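Suppressor of fused homolog (Drosophila melanogaster, PDB 6LPH) probably binds and sequesters DNA-binding transcription factors and binds nuclear localization sequences, here as the part of the protein holding its SUFU-family region. Local coordinates at residues A[72-77]-A[104-109]. Sequence-based numbering, arbitrary orientation.
Sequences WHYISF and LTFRLA
The guanidinium of Arg107 lies flat on the imidazole of His73, with centres 3.6 Å apart and planes turned 25° against each other. NH1 sits over the middle of the ring. NH2 comes closest to the ring atoms, 3.2 Å from His73 CE1. With CG anti to the backbone N (chi1 -174°), the imidazole stands where the extended Arg107 chain can bring its guanidinium over it. Ile75 CD1 packs over the opposite face of the imidazole, so the ring is sandwiched. Its nitrogens are also held: ND1 bonds Tyr29 OH and NE2 bonds Asp178 OD1. Asp178 forms a salt bridge with Arg107 NH2 as well, which would probably favour the cation beside the ring. Arg107 NE hydrogen-bonds Gln195 OE1. An alanine in place of His73 would probably leave one guanidinium face without its stacking partner and Tyr29 without its bond to ND1.

Beside this pair, Thr105 CG2 lies 4.0 Å from Ile75 CG1, the two side chains pointing the same way. The other sheet face carries Trp72, Tyr74, Phe106 and Leu108. Tyr74 and Phe106 lie side by side, CD1 of the tyrosine 4.0 Å from CD2 of the phenylalanine. Leu108 CB approaches the tyrosine ring at its edge, near CE1. Tyr74 OH touches Leu108 CD2 and hydrogen-bonds Pro129 O.

The backbones pair antiparallel, with two hydrogen bonds each at Trp72-Leu108 and Tyr74-Phe106. At Ser76 a side chain replaces the second bond: OG accepts Leu104 N at 2.9 Å, and also bonds Glu103.

Both strands are central in the mixed sheet. Strand 54-60 pairs with 71-77 on its far side, and strand 189-199 runs parallel to 97-109 beyond Thr105. Helix 16-28 packs on Phe77.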
# COMPACT_ATOMS: atom_id res chain seq x y z
N TRP A 72 3.63 -9.74 -0.67
CA TRP A 72 2.47 -9.31 -1.40
C TRP A 72 2.57 -7.83 -1.68
O TRP A 72 2.92 -7.06 -0.78
CB TRP A 72 1.26 -9.54 -0.52
CG TRP A 72 1.08 -10.98 -0.06
CD1 TRP A 72 1.13 -11.47 1.24
CD2 TRP A 72 0.78 -12.12 -0.90
NE1 TRP A 72 0.87 -12.84 1.26
CE2 TRP A 72 0.66 -13.29 0.02
CE3 TRP A 72 0.60 -12.32 -2.25
CZ2 TRP A 72 0.39 -14.55 -0.45
CZ3 TRP A 72 0.33 -13.62 -2.70
CH2 TRP A 72 0.21 -14.69 -1.83
N HIS A 73 2.29 -7.40 -2.92
CA HIS A 73 2.45 -5.96 -3.32
C HIS A 73 1.07 -5.42 -3.70
O HIS A 73 0.40 -5.98 -4.60
CB HIS A 73 3.41 -5.89 -4.47
CG HIS A 73 3.80 -4.49 -4.92
ND1 HIS A 73 4.37 -4.27 -6.13
CD2 HIS A 73 3.73 -3.25 -4.28
CE1 HIS A 73 4.64 -2.95 -6.28
NE2 HIS A 73 4.28 -2.32 -5.15
N TYR A 74 0.62 -4.40 -2.98
CA TYR A 74 -0.71 -3.81 -3.20
C TYR A 74 -0.57 -2.46 -3.89
O TYR A 74 0.30 -1.68 -3.50
CB TYR A 74 -1.37 -3.57 -1.85
CG TYR A 74 -1.56 -4.89 -1.11
CD1 TYR A 74 -0.52 -5.46 -0.38
CD2 TYR A 74 -2.76 -5.59 -1.22
CE1 TYR A 74 -0.71 -6.69 0.32
CE2 TYR A 74 -2.96 -6.82 -0.51
CZ TYR A 74 -1.90 -7.36 0.23
OH TYR A 74 -2.05 -8.57 0.89
N ILE A 75 -1.43 -2.18 -4.88
CA ILE A 75 -1.39 -0.85 -5.60
C ILE A 75 -2.81 -0.29 -5.74
O ILE A 75 -3.70 -1.00 -6.22
CB ILE A 75 -0.70 -0.91 -6.98
CG1 ILE A 75 0.70 -1.52 -6.85
CG2 ILE A 75 -0.59 0.51 -7.60
CD1 ILE A 75 0.75 -2.98 -7.20
N SER A 76 -3.03 0.95 -5.28
CA SER A 76 -4.38 1.57 -5.30
C SER A 76 -4.65 2.29 -6.61
O SER A 76 -3.71 2.72 -7.31
CB SER A 76 -4.53 2.60 -4.16
OG SER A 76 -3.84 3.84 -4.47
N PHE A 77 -5.94 2.44 -6.92
CA PHE A 77 -6.38 3.25 -8.07
C PHE A 77 -7.52 4.10 -7.58
O PHE A 77 -8.58 3.56 -7.20
CB PHE A 77 -6.93 2.37 -9.19
CG PHE A 77 -5.94 1.38 -9.76
CD1 PHE A 77 -5.66 0.19 -9.09
CD2 PHE A 77 -5.36 1.61 -11.01
CE1 PHE A 77 -4.77 -0.74 -9.63
CE2 PHE A 77 -4.48 0.67 -11.55
CZ PHE A 77 -4.19 -0.50 -10.86
N LEU A 104 -1.26 4.90 -3.63
CA LEU A 104 -0.66 4.20 -2.52
C LEU A 104 -0.18 2.81 -2.93
O LEU A 104 -0.88 2.09 -3.69
CB LEU A 104 -1.70 4.01 -1.42
CG LEU A 104 -2.22 5.33 -0.81
CD1 LEU A 104 -3.40 5.07 0.12
CD2 LEU A 104 -1.09 6.06 -0.06
N THR A 105 1.00 2.42 -2.44
CA THR A 105 1.42 1.02 -2.51
C THR A 105 1.77 0.46 -1.11
O THR A 105 1.95 1.23 -0.15
CB THR A 105 2.56 0.76 -3.51
OG1 THR A 105 3.81 1.15 -2.93
CG2 THR A 105 2.36 1.56 -4.85
N PHE A 106 1.84 -0.86 -1.01
CA PHE A 106 2.18 -1.46 0.29
C PHE A 106 2.83 -2.81 -0.01
O PHE A 106 2.43 -3.51 -0.95
CB PHE A 106 0.91 -1.59 1.11
CG PHE A 106 1.09 -2.23 2.49
CD1 PHE A 106 1.96 -1.66 3.45
CD2 PHE A 106 0.35 -3.34 2.85
CE1 PHE A 106 2.10 -2.20 4.72
CE2 PHE A 106 0.46 -3.89 4.16
CZ PHE A 106 1.35 -3.33 5.08
N ARG A 107 3.90 -3.13 0.73
CA ARG A 107 4.58 -4.43 0.56
C ARG A 107 4.47 -5.21 1.86
O ARG A 107 4.93 -4.77 2.93
CB ARG A 107 6.02 -4.26 0.15
CG ARG A 107 6.14 -3.59 -1.25
CD ARG A 107 7.58 -3.44 -1.68
NE ARG A 107 7.67 -2.68 -2.93
CZ ARG A 107 7.54 -3.22 -4.15
NH1 ARG A 107 7.35 -4.55 -4.29
NH2 ARG A 107 7.66 -2.44 -5.24
N LEU A 108 3.85 -6.36 1.76
CA LEU A 108 3.55 -7.12 2.98
C LEU A 108 4.24 -8.50 3.01
O LEU A 108 3.98 -9.36 2.17
CB LEU A 108 2.04 -7.24 3.14
CG LEU A 108 1.56 -8.21 4.25
CD1 LEU A 108 1.96 -7.68 5.63
CD2 LEU A 108 0.05 -8.40 4.16
N ALA A 109 5.12 -8.70 4.00
CA ALA A 109 5.90 -9.94 4.11
C ALA A 109 4.98 -11.13 4.31
O ALA A 109 3.99 -11.06 5.05
CB ALA A 109 6.92 -9.85 5.25